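Local coordinates for adapter protein MecA 2 (Bacillus subtilis, PDB 3JTN) that acts as an adaptor that recognises unfolded and aggregated proteins and the competence regulator ComK and targets them to the ClpC protease, its C-terminal domain contacting ClpC, at residues Q21-T26 with E50-V55; Y37-E42 with A54-Y59. All coordinates share one frame; numbering follows the deposited sequence.

Contact 1: residues Q21-T26 with E50-V55; sequences QRIGIT and EGVVAV
Ile-23 meets helix 49-59 chiefly through its CD1 methyl, which comes up to two valines one helical turn apart. CD1 of Ile-23 lies 4.4 Å from CG2 of Val-52 and 4.3 Å from CG1 of Val-55. The isoleucine gets this reach from its extended outer chain: with chi2 at -176°, CD1 stands as far from the backbone as the side chain allows. Ile-25, two residues on, also turns its CB toward the helix, but its CG1 comes no nearer than 4.6 Å to CG2 of Val-52.

The backbone behind Ile-23 is set by the end of helix 10-22. Gly-24, at positive phi, is the C' residue of a Schellman motif: Ile-25 N bonds back to Leu-20 O, and Gly-24 N reaches Gln-21 O at 3.1 Å. The chain leaves helical geometry at Ile-23 itself, whose carbonyl oxygen is hydrogen-bonded to NE2 of His-47, in the loop leading into helix 49-59. His-47 also touches Ile-25 and Val-52.

The contact is plain apolar packing of the C-terminal end of helix 10-22 on helix 49-59. Such loose methyl contacts have no directional preference, so the Schellman turn and the His-47 bond probably do more to fix the chain's course here.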
ATOM      1  N   GLN A  21      -8.222   5.142   3.910  1.00 30.59           N
ATOM      2  CA  GLN A  21      -9.495   5.752   3.541  1.00 30.82           C
ATOM      3  C   GLN A  21      -9.910   6.811   4.563  1.00 28.58           C
ATOM      4  O   GLN A  21     -10.441   7.858   4.205  1.00 29.16           O
ATOM      5  CB  GLN A  21     -10.579   4.688   3.429  1.00 36.40           C
ATOM      6  CG  GLN A  21     -11.958   5.255   3.168  1.00 47.27           C
ATOM      7  CD  GLN A  21     -13.025   4.180   3.151  1.00 56.90           C
ATOM      8  OE1 GLN A  21     -13.453   3.738   2.085  1.00 60.80           O
ATOM      9  NE2 GLN A  21     -13.453   3.744   4.333  1.00 60.56           N
ATOM     10  N   ARG A  22      -9.661   6.536   5.838  1.00 28.37           N
ATOM     11  CA  ARG A  22      -9.956   7.505   6.878  1.00 29.64           C
ATOM     12  C   ARG A  22      -9.228   8.817   6.555  1.00 29.55           C
ATOM     13  O   ARG A  22      -9.809   9.896   6.664  1.00 29.08           O
ATOM     14  CB  ARG A  22      -9.498   6.985   8.248  1.00 29.61           C
ATOM     15  CG  ARG A  22     -10.388   7.404   9.404  1.00 38.09           C
ATOM     16  CD  ARG A  22      -9.582   7.738  10.660  1.00 39.87           C
ATOM     17  NE  ARG A  22      -9.329   9.168  10.657  1.00 42.06           N
ATOM     18  CZ  ARG A  22      -8.138   9.752  10.750  1.00 35.93           C
ATOM     19  NH1 ARG A  22      -7.026   9.042  10.918  1.00 28.35           N
ATOM     20  NH2 ARG A  22      -8.082  11.074  10.693  1.00 34.58           N
ATOM     21  N   ILE A  23      -7.956   8.724   6.164  1.00 26.64           N
ATOM     22  CA  ILE A  23      -7.164   9.932   5.949  1.00 25.66           C
ATOM     23  C   ILE A  23      -7.175  10.413   4.496  1.00 30.42           C
ATOM     24  O   ILE A  23      -6.250  11.097   4.040  1.00 35.18           O
ATOM     25  CB  ILE A  23      -5.733   9.806   6.505  1.00 22.55           C
ATOM     26  CG1 ILE A  23      -4.885   8.894   5.638  1.00 22.71           C
ATOM     27  CG2 ILE A  23      -5.776   9.290   7.964  1.00 21.93           C
ATOM     28  CD1 ILE A  23      -3.487   8.650   6.193  1.00 25.37           C
ATOM     29  N   GLY A  24      -8.239  10.062   3.781  1.00 29.09           N
ATOM     30  CA  GLY A  24      -8.439  10.538   2.423  1.00 30.17           C
ATOM     31  C   GLY A  24      -7.502   9.973   1.359  1.00 34.70           C
ATOM     32  O   GLY A  24      -7.483  10.479   0.233  1.00 36.94           O
ATOM     33  N   ILE A  25      -6.728   8.940   1.695  1.00 32.00           N
ATOM     34  CA  ILE A  25      -5.857   8.286   0.707  1.00 31.23           C
ATOM     35  C   ILE A  25      -6.577   7.080   0.113  1.00 32.52           C
ATOM     36  O   ILE A  25      -6.564   5.990   0.689  1.00 35.20           O
ATOM     37  CB  ILE A  25      -4.533   7.795   1.324  1.00 29.82           C
ATOM     38  CG1 ILE A  25      -3.723   8.954   1.901  1.00 31.99           C
ATOM     39  CG2 ILE A  25      -3.713   7.028   0.314  1.00 28.18           C
ATOM     40  CD1 ILE A  25      -3.941  10.227   1.198  1.00 39.54           C
ATOM     41  N   THR A  26      -7.201   7.275  -1.042  1.00 33.43           N
ATOM     42  CA  THR A  26      -8.092   6.267  -1.605  1.00 36.62           C
ATOM     43  C   THR A  26      -7.427   5.463  -2.731  1.00 34.13           C
ATOM     44  O   THR A  26      -8.050   4.619  -3.366  1.00 31.14           O
ATOM     45  CB  THR A  26      -9.418   6.929  -2.069  1.00 61.33           C
ATOM     46  OG1 THR A  26     -10.144   7.395  -0.922  1.00 62.22           O
ATOM     47  CG2 THR A  26     -10.281   5.960  -2.822  1.00 62.25           C
ATOM     48  N   GLU A  50       5.851  11.494   6.295  1.00 49.43           N
ATOM     49  CA  GLU A  50       5.990  11.011   7.663  1.00 50.61           C
ATOM     50  C   GLU A  50       4.634  10.597   8.217  1.00 47.22           C
ATOM     51  O   GLU A  50       4.523   9.589   8.896  1.00 48.72           O
ATOM     52  CB  GLU A  50       6.613  12.088   8.556  1.00 55.50           C
ATOM     53  CG  GLU A  50       7.995  12.550   8.118  1.00 61.49           C
ATOM     54  CD  GLU A  50       7.964  13.411   6.863  1.00 64.02           C
ATOM     55  OE1 GLU A  50       7.082  14.288   6.757  1.00 62.18           O
ATOM     56  OE2 GLU A  50       8.830  13.213   5.982  1.00 67.01           O
ATOM     57  N   GLY A  51       3.608  11.386   7.914  1.00 43.18           N
ATOM     58  CA  GLY A  51       2.253  11.083   8.329  1.00 43.76           C
ATOM     59  C   GLY A  51       1.766   9.750   7.804  1.00 41.92           C
ATOM     60  O   GLY A  51       1.366   8.877   8.569  1.00 41.60           O
ATOM     61  N   VAL A  52       1.806   9.587   6.487  1.00 40.24           N
ATOM     62  CA  VAL A  52       1.313   8.374   5.862  1.00 37.67           C
ATOM     63  C   VAL A  52       2.200   7.178   6.185  1.00 37.58           C
ATOM     64  O   VAL A  52       1.699   6.102   6.512  1.00 41.05           O
ATOM     65  CB  VAL A  52       1.169   8.539   4.348  1.00 46.05           C
ATOM     66  CG1 VAL A  52       0.656   7.241   3.722  1.00 48.57           C
ATOM     67  CG2 VAL A  52       0.230   9.703   4.035  1.00 46.12           C
ATOM     68  N   VAL A  53       3.513   7.363   6.104  1.00 36.87           N
ATOM     69  CA  VAL A  53       4.443   6.298   6.472  1.00 39.64           C
ATOM     70  C   VAL A  53       4.197   5.836   7.898  1.00 39.42           C
ATOM     71  O   VAL A  53       4.115   4.640   8.160  1.00 39.78           O
ATOM     72  CB  VAL A  53       5.916   6.737   6.327  1.00 41.80           C
ATOM     73  CG1 VAL A  53       6.813   5.940   7.263  1.00 39.25           C
ATOM     74  CG2 VAL A  53       6.364   6.576   4.888  1.00 44.76           C
ATOM     75  N   ALA A  54       4.090   6.790   8.819  1.00 40.07           N
ATOM     76  CA  ALA A  54       3.807   6.467  10.207  1.00 38.25           C
ATOM     77  C   ALA A  54       2.641   5.495  10.287  1.00 42.59           C
ATOM     78  O   ALA A  54       2.715   4.496  11.002  1.00 48.20           O
ATOM     79  CB  ALA A  54       3.513   7.731  11.006  1.00 37.72           C
ATOM     80  N   VAL A  55       1.565   5.768   9.551  1.00 40.97           N
ATOM     81  CA  VAL A  55       0.421   4.862   9.596  1.00 40.22           C
ATOM     82  C   VAL A  55       0.736   3.580   8.847  1.00 41.33           C
ATOM     83  O   VAL A  55       0.278   2.508   9.241  1.00 39.22           O
ATOM     84  CB  VAL A  55      -0.903   5.479   9.067  1.00 43.59           C
ATOM     85  CG1 VAL A  55      -0.897   6.999   9.207  1.00 45.30           C
ATOM     86  CG2 VAL A  55      -1.156   5.072   7.642  1.00 42.86           C
TER

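Contact 2: residues Y37-E42 with A54-Y59; sequences YFLSLE and AVLAEY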
ATOM      1  N   TYR A  37       2.838  -9.263  -0.158  1.00 35.30           N
ATOM      2  CA  TYR A  37       2.110  -8.144  -0.726  1.00 32.35           C
ATOM      3  C   TYR A  37       2.825  -6.838  -0.433  1.00 33.02           C
ATOM      4  O   TYR A  37       3.353  -6.628   0.656  1.00 36.09           O
ATOM      5  CB  TYR A  37       0.697  -8.095  -0.144  1.00 30.71           C
ATOM      6  CG  TYR A  37      -0.158  -9.193  -0.674  1.00 29.03           C
ATOM      7  CD1 TYR A  37      -0.759  -9.075  -1.921  1.00 29.60           C
ATOM      8  CD2 TYR A  37      -0.319 -10.370   0.035  1.00 31.59           C
ATOM      9  CE1 TYR A  37      -1.521 -10.070  -2.431  1.00 29.04           C
ATOM     10  CE2 TYR A  37      -1.084 -11.392  -0.468  1.00 28.62           C
ATOM     11  CZ  TYR A  37      -1.683 -11.232  -1.702  1.00 31.54           C
ATOM     12  OH  TYR A  37      -2.449 -12.224  -2.217  1.00 31.26           O
ATOM     13  N   PHE A  38       2.824  -5.947  -1.406  1.00 33.37           N
ATOM     14  CA  PHE A  38       3.429  -4.646  -1.223  1.00 33.83           C
ATOM     15  C   PHE A  38       2.424  -3.596  -1.609  1.00 31.29           C
ATOM     16  O   PHE A  38       1.642  -3.776  -2.541  1.00 34.67           O
ATOM     17  CB  PHE A  38       4.688  -4.508  -2.093  1.00 31.84           C
ATOM     18  CG  PHE A  38       5.749  -5.517  -1.771  1.00 32.79           C
ATOM     19  CD1 PHE A  38       6.852  -5.165  -1.011  1.00 32.27           C
ATOM     20  CD2 PHE A  38       5.639  -6.817  -2.221  1.00 33.53           C
ATOM     21  CE1 PHE A  38       7.831  -6.089  -0.716  1.00 33.01           C
ATOM     22  CE2 PHE A  38       6.615  -7.748  -1.929  1.00 34.21           C
ATOM     23  CZ  PHE A  38       7.710  -7.389  -1.171  1.00 32.18           C
ATOM     24  N   LEU A  39       2.448  -2.494  -0.887  1.00 28.17           N
ATOM     25  CA  LEU A  39       1.636  -1.362  -1.256  1.00 29.49           C
ATOM     26  C   LEU A  39       2.553  -0.225  -1.619  1.00 30.70           C
ATOM     27  O   LEU A  39       3.545   0.044  -0.938  1.00 33.76           O
ATOM     28  CB  LEU A  39       0.719  -0.948  -0.115  1.00 30.34           C
ATOM     29  CG  LEU A  39      -0.198   0.244  -0.375  1.00 30.50           C
ATOM     30  CD1 LEU A  39      -1.391  -0.137  -1.215  1.00 29.11           C
ATOM     31  CD2 LEU A  39      -0.664   0.789   0.951  1.00 35.54           C
ATOM     32  N   SER A  40       2.219   0.434  -2.712  1.00 31.65           N
ATOM     33  CA  SER A  40       2.954   1.599  -3.145  1.00 32.88           C
ATOM     34  C   SER A  40       1.944   2.704  -3.130  1.00 31.45           C
ATOM     35  O   SER A  40       0.819   2.515  -3.595  1.00 31.38           O
ATOM     36  CB  SER A  40       3.471   1.404  -4.568  1.00 38.82           C
ATOM     37  OG  SER A  40       3.808   2.654  -5.144  1.00 44.00           O
ATOM     38  N   LEU A  41       2.325   3.845  -2.572  1.00 34.46           N
ATOM     39  CA  LEU A  41       1.473   5.021  -2.582  1.00 36.59           C
ATOM     40  C   LEU A  41       2.230   6.118  -3.302  1.00 39.36           C
ATOM     41  O   LEU A  41       3.447   6.237  -3.161  1.00 38.16           O
ATOM     42  CB  LEU A  41       1.132   5.473  -1.155  1.00 34.61           C
ATOM     43  CG  LEU A  41       0.237   4.584  -0.294  1.00 34.69           C
ATOM     44  CD1 LEU A  41       0.119   5.184   1.089  1.00 35.40           C
ATOM     45  CD2 LEU A  41      -1.144   4.397  -0.909  1.00 31.82           C
ATOM     46  N   GLU A  42       1.507   6.914  -4.078  1.00 45.91           N
ATOM     47  CA  GLU A  42       2.111   7.988  -4.845  1.00 52.25           C
ATOM     48  C   GLU A  42       1.546   9.316  -4.368  1.00 54.18           C
ATOM     49  O   GLU A  42       2.276  10.297  -4.215  1.00 56.42           O
ATOM     50  CB  GLU A  42       1.826   7.808  -6.337  1.00 57.12           C
ATOM     51  CG  GLU A  42       0.383   8.100  -6.722  1.00 62.90           C
ATOM     52  CD  GLU A  42       0.247   8.713  -8.106  1.00 69.33           C
ATOM     53  OE1 GLU A  42      -0.707   8.340  -8.826  1.00 71.41           O
ATOM     54  OE2 GLU A  42       1.090   9.567  -8.467  1.00 69.74           O
ATOM     55  N   ALA A  54       4.090   6.790   8.819  1.00 40.07           N
ATOM     56  CA  ALA A  54       3.807   6.467  10.207  1.00 38.25           C
ATOM     57  C   ALA A  54       2.641   5.495  10.287  1.00 42.59           C
ATOM     58  O   ALA A  54       2.715   4.496  11.002  1.00 48.20           O
ATOM     59  CB  ALA A  54       3.513   7.731  11.006  1.00 37.72           C
ATOM     60  N   VAL A  55       1.565   5.768   9.551  1.00 40.97           N
ATOM     61  CA  VAL A  55       0.421   4.862   9.596  1.00 40.22           C
ATOM     62  C   VAL A  55       0.736   3.580   8.847  1.00 41.33           C
ATOM     63  O   VAL A  55       0.278   2.508   9.241  1.00 39.22           O
ATOM     64  CB  VAL A  55      -0.903   5.479   9.067  1.00 43.59           C
ATOM     65  CG1 VAL A  55      -0.897   6.999   9.207  1.00 45.30           C
ATOM     66  CG2 VAL A  55      -1.156   5.072   7.642  1.00 42.86           C
ATOM     67  N   LEU A  56       1.523   3.681   7.776  1.00 42.03           N
ATOM     68  CA  LEU A  56       1.911   2.495   7.016  1.00 40.41           C
ATOM     69  C   LEU A  56       2.640   1.505   7.908  1.00 39.43           C
ATOM     70  O   LEU A  56       2.411   0.297   7.811  1.00 36.30           O
ATOM     71  CB  LEU A  56       2.814   2.859   5.845  1.00 39.92           C
ATOM     72  CG  LEU A  56       2.132   3.322   4.567  1.00 40.05           C
ATOM     73  CD1 LEU A  56       3.160   3.363   3.454  1.00 36.40           C
ATOM     74  CD2 LEU A  56       0.988   2.394   4.212  1.00 37.94           C
ATOM     75  N   ALA A  57       3.514   2.034   8.767  1.00 41.13           N
ATOM     76  CA  ALA A  57       4.344   1.234   9.673  1.00 42.44           C
ATOM     77  C   ALA A  57       3.533   0.456  10.701  1.00 44.93           C
ATOM     78  O   ALA A  57       3.999  -0.562  11.229  1.00 47.15           O
ATOM     79  CB  ALA A  57       5.363   2.116  10.380  1.00 39.94           C
ATOM     80  N   GLU A  58       2.333   0.945  10.998  1.00 44.04           N
ATOM     81  CA  GLU A  58       1.440   0.248  11.915  1.00 42.89           C
ATOM     82  C   GLU A  58       0.998  -1.063  11.296  1.00 39.38           C
ATOM     83  O   GLU A  58       0.683  -2.014  11.998  1.00 41.71           O
ATOM     84  CB  GLU A  58       0.206   1.098  12.225  1.00 47.98           C
ATOM     85  CG  GLU A  58       0.463   2.328  13.095  1.00 57.10           C
ATOM     86  CD  GLU A  58      -0.718   3.297  13.097  1.00 63.96           C
ATOM     87  OE1 GLU A  58      -1.640   3.121  12.262  1.00 65.47           O
ATOM     88  OE2 GLU A  58      -0.724   4.237  13.924  1.00 66.26           O
ATOM     89  N   TYR A  59       0.965  -1.119   9.969  1.00 37.67           N
ATOM     90  CA  TYR A  59       0.405  -2.282   9.290  1.00 33.77           C
ATOM     91  C   TYR A  59       1.429  -3.118   8.532  1.00 33.86           C
ATOM     92  O   TYR A  59       1.245  -4.316   8.333  1.00 31.97           O
ATOM     93  CB  TYR A  59      -0.715  -1.842   8.358  1.00 35.02           C
ATOM     94  CG  TYR A  59      -1.912  -1.296   9.093  1.00 38.30           C
ATOM     95  CD1 TYR A  59      -2.887  -2.150   9.588  1.00 43.26           C
ATOM     96  CD2 TYR A  59      -2.064   0.067   9.296  1.00 39.06           C
ATOM     97  CE1 TYR A  59      -3.994  -1.658  10.272  1.00 46.92           C
ATOM     98  CE2 TYR A  59      -3.169   0.572   9.969  1.00 43.74           C
ATOM     99  CZ  TYR A  59      -4.131  -0.300  10.455  1.00 46.99           C
ATOM    100  OH  TYR A  59      -5.236   0.181  11.122  1.00 49.65           O
TER
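Leu-39 and Leu-56 cross at about a right angle, and where they meet, methyl touches methyl: CD2 of Leu-39 is 4.0 Å from CD2 of Leu-56. Each residue directs its CB at the other's segment, the leucine of the strand rising from the sheet and that of the helix coming down to it. On the helix, CG of Leu-56 lies anti to the carbonyl carbon; this chi1 of -84° carries CG toward the sheet and presents the fork of its two methyls to the strand.

Leu-41, two residues along the strand and so on the same side of the sheet as Leu-39, sits before that fork. Its CD1 is 4.3 Å from both CD1 and CD2 of Leu-56. CD2 of Leu-56 therefore touches both strand leucines, whereas CD1 of Leu-56 meets Leu-41 and stays farther from Leu-39. The CB of Ser-40, between the two strand leucines, points away from the helix.

This is helix-on-sheet packing in the C-terminal, ClpC-interacting domain of MecA 2. Strand 36-41 is the middle strand of the antiparallel sheet, with backbone hydrogen bonds to strand 3-7 along one edge and strand 29-33 along the other; helix 49-59 lies over one face.

Helix 10-22 packs against this same cluster, its Leu-16 touching both Leu-39 and Leu-56, while from strand 3-7 Ile-3 and Tyr-5 touch Leu-56 and Phe-7 touches Leu-39. Farther along helix 49-59, Tyr-59 touches Leu-16 too, and its OH is hydrogen-bonded to OG of Ser-19, a polar link between the two helices well away from the leucine methyls.

Both contacts draw on helix 49-59, and their segments share Ala-54 and Val-55, yet they lie at different depths. Contact 2 is core: its touching residues are all buried, and its centre is about 4 Å from the centre of the chain. Contact 1, about 10 Å out, is only partly buried and joins the helix to the end of helix 10-22 instead of the sheet. The chemistry is apolar in both, though contact 1 has a polar histidine close by and contact 2 is enclosed mainly by hydrophobic residues. Leu-41 bridges them: its CD1 is 3.4 Å from CG1 of Val-52, and its CD2 is 3.9 Å from CG2 of Ile-25.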